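Local coordinates for protein FprA (PDB 1LQT) that is an FAD-dependent NADPH-ferredoxin reductase, passing electrons between NADPH and ferredoxin, and may supply electrons to P450 systems, at residues P13-D27 with K65-R77. Residues are numbered along the deposited sequence; the frame is centred on the assembly and turned at random. Where two conformers were deposited one is given.
With FAD (flavin-adenine dinucleotide), chain H.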
# COMPACT_ATOMS: atom_id res chain seq x y z
N PRO A 13 4.65 2.03 -8.31
CA PRO A 13 4.28 3.13 -9.20
C PRO A 13 5.23 4.30 -9.18
O PRO A 13 5.57 4.80 -10.24
CB PRO A 13 2.87 3.50 -8.71
CG PRO A 13 2.35 2.31 -8.10
CD PRO A 13 3.51 1.59 -7.46
N SER A 14 5.62 4.80 -8.03
CA SER A 14 6.46 5.99 -8.01
C SER A 14 7.81 5.71 -8.68
O SER A 14 8.31 6.55 -9.42
CB SER A 14 6.61 6.57 -6.60
OG SER A 14 7.40 5.78 -5.74
N ALA A 15 8.36 4.53 -8.46
CA ALA A 15 9.59 4.11 -9.12
C ALA A 15 9.44 4.10 -10.63
O ALA A 15 10.30 4.59 -11.36
CB ALA A 15 9.99 2.75 -8.62
N PHE A 16 8.36 3.48 -11.11
CA PHE A 16 8.16 3.38 -12.56
C PHE A 16 7.83 4.69 -13.22
O PHE A 16 8.25 4.94 -14.36
CB PHE A 16 7.14 2.29 -12.91
CG PHE A 16 7.79 0.96 -13.06
CD1 PHE A 16 8.50 0.68 -14.22
CD2 PHE A 16 7.72 -0.01 -12.07
CE1 PHE A 16 9.13 -0.54 -14.37
CE2 PHE A 16 8.37 -1.20 -12.24
CZ PHE A 16 9.07 -1.46 -13.37
N PHE A 17 7.10 5.56 -12.52
CA PHE A 17 6.86 6.89 -13.06
C PHE A 17 8.17 7.68 -13.11
O PHE A 17 8.45 8.38 -14.09
CB PHE A 17 5.79 7.63 -12.26
CG PHE A 17 4.38 7.04 -12.40
CD1 PHE A 17 3.84 6.67 -13.61
CD2 PHE A 17 3.58 6.91 -11.29
CE1 PHE A 17 2.58 6.16 -13.69
CE2 PHE A 17 2.29 6.42 -11.40
CZ PHE A 17 1.81 6.06 -12.58
N ALA A 18 9.00 7.54 -12.09
CA ALA A 18 10.30 8.20 -12.11
C ALA A 18 11.15 7.69 -13.28
O ALA A 18 11.78 8.46 -13.98
CB ALA A 18 11.01 7.99 -10.79
N ALA A 19 11.16 6.36 -13.45
CA ALA A 19 11.92 5.78 -14.55
C ALA A 19 11.47 6.35 -15.88
O ALA A 19 12.29 6.73 -16.72
CB ALA A 19 11.80 4.27 -14.54
N ALA A 20 10.16 6.39 -16.08
CA ALA A 20 9.64 6.92 -17.32
C ALA A 20 10.03 8.36 -17.51
O ALA A 20 10.39 8.77 -18.62
CB ALA A 20 8.12 6.74 -17.39
N SER A 21 9.96 9.15 -16.45
CA SER A 21 10.33 10.57 -16.55
C SER A 21 11.81 10.75 -16.92
O SER A 21 12.16 11.62 -17.70
CB SER A 21 10.03 11.28 -15.25
OG SER A 21 8.66 11.36 -15.00
N LEU A 22 12.68 9.93 -16.36
CA LEU A 22 14.09 9.99 -16.67
C LEU A 22 14.34 9.67 -18.13
O LEU A 22 15.09 10.37 -18.82
CB LEU A 22 14.86 9.04 -15.79
CG LEU A 22 14.96 9.41 -14.31
CD1 LEU A 22 15.29 8.20 -13.45
CD2 LEU A 22 15.97 10.54 -14.08
N LEU A 23 13.72 8.60 -18.63
CA LEU A 23 13.95 8.18 -20.00
C LEU A 23 13.36 9.19 -20.98
O LEU A 23 13.92 9.46 -22.04
CB LEU A 23 13.38 6.78 -20.20
CG LEU A 23 14.05 5.69 -19.38
CD1 LEU A 23 13.31 4.37 -19.54
CD2 LEU A 23 15.53 5.54 -19.71
N LYS A 24 12.22 9.77 -20.62
CA LYS A 24 11.59 10.81 -21.44
C LYS A 24 12.47 12.05 -21.56
O LYS A 24 12.58 12.63 -22.63
CB LYS A 24 10.22 11.19 -20.88
CG LYS A 24 9.51 12.29 -21.65
CD LYS A 24 8.19 12.65 -20.98
CE LYS A 24 8.35 13.24 -19.57
NZ LYS A 24 7.05 13.31 -18.85
N ALA A 25 13.07 12.45 -20.46
CA ALA A 25 14.00 13.57 -20.48
C ALA A 25 15.13 13.30 -21.49
O ALA A 25 15.47 14.17 -22.30
CB ALA A 25 14.55 13.83 -19.12
N ALA A 26 15.73 12.13 -21.41
CA ALA A 26 16.77 11.77 -22.36
C ALA A 26 16.25 11.78 -23.80
O ALA A 26 16.91 12.31 -24.72
CB ALA A 26 17.34 10.44 -22.03
N ASP A 27 15.05 11.25 -24.00
CA ASP A 27 14.53 11.15 -25.35
C ASP A 27 14.24 12.49 -25.97
O ASP A 27 14.22 12.63 -27.20
CB ASP A 27 13.24 10.33 -25.36
CG ASP A 27 13.46 8.87 -25.07
OD1 ASP A 27 14.60 8.38 -25.16
OD2 ASP A 27 12.49 8.13 -24.79
N LYS A 65 0.95 -2.82 -17.19
CA LYS A 65 1.37 -2.89 -18.58
C LYS A 65 2.26 -1.73 -18.94
O LYS A 65 3.20 -1.87 -19.71
CB LYS A 65 0.15 -2.88 -19.49
CG LYS A 65 -0.62 -4.15 -19.51
CD LYS A 65 0.04 -5.15 -20.43
CE LYS A 65 -0.86 -6.29 -20.75
NZ LYS A 65 -0.18 -7.16 -21.72
N GLN A 66 1.94 -0.55 -18.42
CA GLN A 66 2.76 0.64 -18.63
C GLN A 66 4.16 0.43 -18.07
O GLN A 66 5.16 0.83 -18.66
CB GLN A 66 2.14 1.87 -17.94
CG GLN A 66 0.98 2.47 -18.56
CD GLN A 66 0.60 3.82 -17.90
OE1 GLN A 66 1.45 4.52 -17.27
NE2 GLN A 66 -0.66 4.17 -18.04
N PHE A 67 4.22 -0.15 -16.87
CA PHE A 67 5.49 -0.42 -16.24
C PHE A 67 6.30 -1.41 -17.09
O PHE A 67 7.50 -1.26 -17.23
CB PHE A 67 5.30 -0.98 -14.81
CG PHE A 67 4.45 -0.10 -13.88
CD1 PHE A 67 4.17 1.23 -14.16
CD2 PHE A 67 3.90 -0.66 -12.75
CE1 PHE A 67 3.42 1.98 -13.29
CE2 PHE A 67 3.13 0.10 -11.87
CZ PHE A 67 2.89 1.39 -12.16
N GLU A 68 5.62 -2.40 -17.64
CA GLU A 68 6.30 -3.40 -18.48
C GLU A 68 6.86 -2.74 -19.74
O GLU A 68 7.95 -3.07 -20.17
CB GLU A 68 5.34 -4.51 -18.86
CG GLU A 68 5.00 -5.39 -17.66
CD GLU A 68 3.96 -6.45 -17.97
OE1 GLU A 68 2.89 -6.08 -18.49
OE2 GLU A 68 4.19 -7.60 -17.64
N LYS A 69 6.13 -1.81 -20.31
CA LYS A 69 6.61 -1.11 -21.48
C LYS A 69 7.86 -0.30 -21.14
O LYS A 69 8.82 -0.32 -21.90
CB LYS A 69 5.51 -0.22 -22.05
CG LYS A 69 5.87 0.45 -23.37
CD LYS A 69 4.69 1.19 -23.98
CE LYS A 69 5.15 2.16 -25.05
NZ LYS A 69 5.93 1.42 -26.08
N THR A 70 7.89 0.36 -19.99
CA THR A 70 9.09 1.07 -19.58
C THR A 70 10.25 0.08 -19.43
O THR A 70 11.37 0.34 -19.86
CB THR A 70 8.81 1.80 -18.27
OG1 THR A 70 7.87 2.84 -18.54
CG2 THR A 70 10.08 2.43 -17.69
N ALA A 71 9.98 -1.06 -18.80
CA ALA A 71 11.00 -2.06 -18.55
C ALA A 71 11.56 -2.67 -19.83
O ALA A 71 12.67 -3.22 -19.80
CB ALA A 71 10.50 -3.11 -17.59
N GLU A 72 10.85 -2.56 -20.94
CA GLU A 72 11.36 -3.06 -22.22
C GLU A 72 12.49 -2.19 -22.76
O GLU A 72 13.21 -2.60 -23.64
CB GLU A 72 10.26 -3.09 -23.28
CG GLU A 72 9.30 -4.24 -23.18
CD GLU A 72 10.02 -5.55 -23.34
OE1 GLU A 72 10.23 -6.26 -22.33
OE2 GLU A 72 10.39 -5.90 -24.50
N ASP A 73 12.65 -0.99 -22.24
CA ASP A 73 13.67 -0.10 -22.75
C ASP A 73 15.04 -0.69 -22.50
O ASP A 73 15.32 -1.12 -21.40
CB ASP A 73 13.56 1.24 -22.04
CG ASP A 73 14.27 2.33 -22.77
OD1 ASP A 73 15.51 2.26 -22.88
OD2 ASP A 73 13.63 3.30 -23.26
N PRO A 74 15.91 -0.74 -23.52
CA PRO A 74 17.24 -1.29 -23.30
C PRO A 74 18.09 -0.54 -22.28
O PRO A 74 19.07 -1.09 -21.79
CB PRO A 74 17.87 -1.21 -24.71
CG PRO A 74 17.16 -0.21 -25.39
CD PRO A 74 15.72 -0.36 -24.92
N ARG A 75 17.71 0.68 -21.94
CA ARG A 75 18.46 1.46 -20.95
C ARG A 75 18.06 1.13 -19.51
O ARG A 75 18.65 1.64 -18.58
CB ARG A 75 18.15 2.94 -21.20
CG ARG A 75 18.66 3.45 -22.56
CD ARG A 75 18.18 4.83 -22.88
NE ARG A 75 16.75 4.86 -23.12
CZ ARG A 75 16.07 5.95 -23.46
NH1 ARG A 75 16.66 7.13 -23.57
NH2 ARG A 75 14.78 5.86 -23.68
N PHE A 76 17.05 0.27 -19.36
CA PHE A 76 16.48 -0.09 -18.07
C PHE A 76 16.87 -1.50 -17.69
O PHE A 76 16.78 -2.41 -18.52
CB PHE A 76 14.95 -0.03 -18.20
CG PHE A 76 14.21 -0.41 -16.95
CD1 PHE A 76 13.94 -1.72 -16.66
CD2 PHE A 76 13.71 0.58 -16.12
CE1 PHE A 76 13.23 -2.03 -15.48
CE2 PHE A 76 13.01 0.28 -14.99
CZ PHE A 76 12.79 -1.00 -14.66
N ARG A 77 17.25 -1.69 -16.42
CA ARG A 77 17.51 -3.02 -15.87
C ARG A 77 16.76 -3.12 -14.53
O ARG A 77 16.68 -2.15 -13.78
CB ARG A 77 18.99 -3.26 -15.64
CG ARG A 77 19.83 -3.19 -16.89
CD ARG A 77 21.27 -3.65 -16.72
NE ARG A 77 21.98 -2.83 -15.74
CZ ARG A 77 23.28 -2.92 -15.52
NH1 ARG A 77 23.99 -3.80 -16.19
NH2 ARG A 77 23.87 -2.15 -14.63
PA FAD H . 4.82 0.99 -3.25
O1A FAD H . 4.62 0.52 -1.87
O2A FAD H . 3.82 0.67 -4.30
O5B FAD H . 6.23 0.43 -3.78
C5B FAD H . 7.37 0.43 -2.92
C4B FAD H . 8.31 -0.64 -3.46
O4B FAD H . 9.57 -0.46 -2.80
C3B FAD H . 7.86 -2.08 -3.17
O3B FAD H . 7.93 -2.90 -4.31
C2B FAD H . 8.80 -2.51 -2.07
O2B FAD H . 9.00 -3.90 -1.95
C1B FAD H . 10.07 -1.73 -2.43
N9A FAD H . 11.01 -1.55 -1.33
C8A FAD H . 10.70 -1.10 -0.08
N7A FAD H . 11.78 -1.02 0.70
C5A FAD H . 12.82 -1.48 -0.10
C6A FAD H . 14.18 -1.63 0.17
N6A FAD H . 14.76 -1.31 1.31
N1A FAD H . 14.95 -2.10 -0.85
C2A FAD H . 14.38 -2.38 -2.06
N3A FAD H . 13.09 -2.25 -2.38
C4A FAD H . 12.35 -1.79 -1.36
N1 FAD H . -4.44 2.95 -5.56
C2 FAD H . -5.30 2.93 -6.61
O2 FAD H . -5.22 3.75 -7.51
N3 FAD H . -6.31 1.98 -6.63
C4 FAD H . -6.44 0.99 -5.69
O4 FAD H . -7.35 0.14 -5.79
C4X FAD H . -5.52 0.99 -4.65
N5 FAD H . -5.56 0.01 -3.68
C5X FAD H . -4.67 0.04 -2.63
C6 FAD H . -4.74 -0.91 -1.65
C7 FAD H . -3.91 -0.88 -0.54
C7M FAD H . -4.01 -1.96 0.51
C8 FAD H . -2.97 0.14 -0.45
C8M FAD H . -2.06 0.24 0.75
C9 FAD H . -2.87 1.11 -1.45
C9A FAD H . -3.72 1.07 -2.55
N10 FAD H . -3.66 2.05 -3.55
C10 FAD H . -4.53 1.99 -4.61
C1' FAD H . -2.63 3.13 -3.54
C2' FAD H . -1.35 2.68 -4.25
O2' FAD H . -1.02 1.40 -3.78
C3' FAD H . -0.21 3.67 -3.93
O3' FAD H . -0.52 4.97 -4.42
C4' FAD H . 1.13 3.36 -4.58
O4' FAD H . 1.35 1.96 -4.68
C5' FAD H . 2.27 4.01 -3.80
O5' FAD H . 3.44 3.83 -4.62
P FAD H . 4.93 3.84 -4.08
O1P FAD H . 5.75 3.64 -5.30
O2P FAD H . 5.23 5.01 -3.21
O3P FAD H . 5.05 2.59 -3.11
O HOH W 1 6.50 3.54 -16.24
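Phe67 carries its CG opposite the carbonyl carbon, and the Phe16 ring is swung past the usual -60° position to chi1 -88°, which brings the two rings nearly parallel but offset past one another, with little stacking overlap. Each ring instead takes the other residue's CB on a face: Phe67 CB stands over the centre of the Phe16 ring, 3.6 Å from its centroid, and Phe16 CB returns the CH-pi contact. Phe67 also turns an edge to the face of Phe17 in a T-shaped pair, while its CZ reaches Pro13 CA at 3.7 Å. Phe76 CZ meets Phe16 CE1 and completes the aromatic cluster. One turn on, Thr70 is a knob among Phe16, Ala19, Ala20 and Leu23; its CG2 lies 4.0 Å from Ala19 CB, and a water joins its OG1 to Phe16 O. At the far end Arg75 bridges two aspartates: NH1 and NH2 share Asp27 OD1 in an end-on salt bridge, each at 2.9 Å, both bonds bent, whereas NE bonds Asp73 OD1 and NH2 bonds OD2, side-on, in plane and both at 172°. Asp73 OD1 also accepts Arg75 N in an Asx turn, and Leu23 CD2 lies over one guanidinium face. Helix 13-27, its Ser14 N and OG bonded to FAD O1P, packs at 44° on helix 65-71, from which a type I turn, Asp73 to Phe76, enters strand 76-80: a Rossmann-type FAD-binding fold.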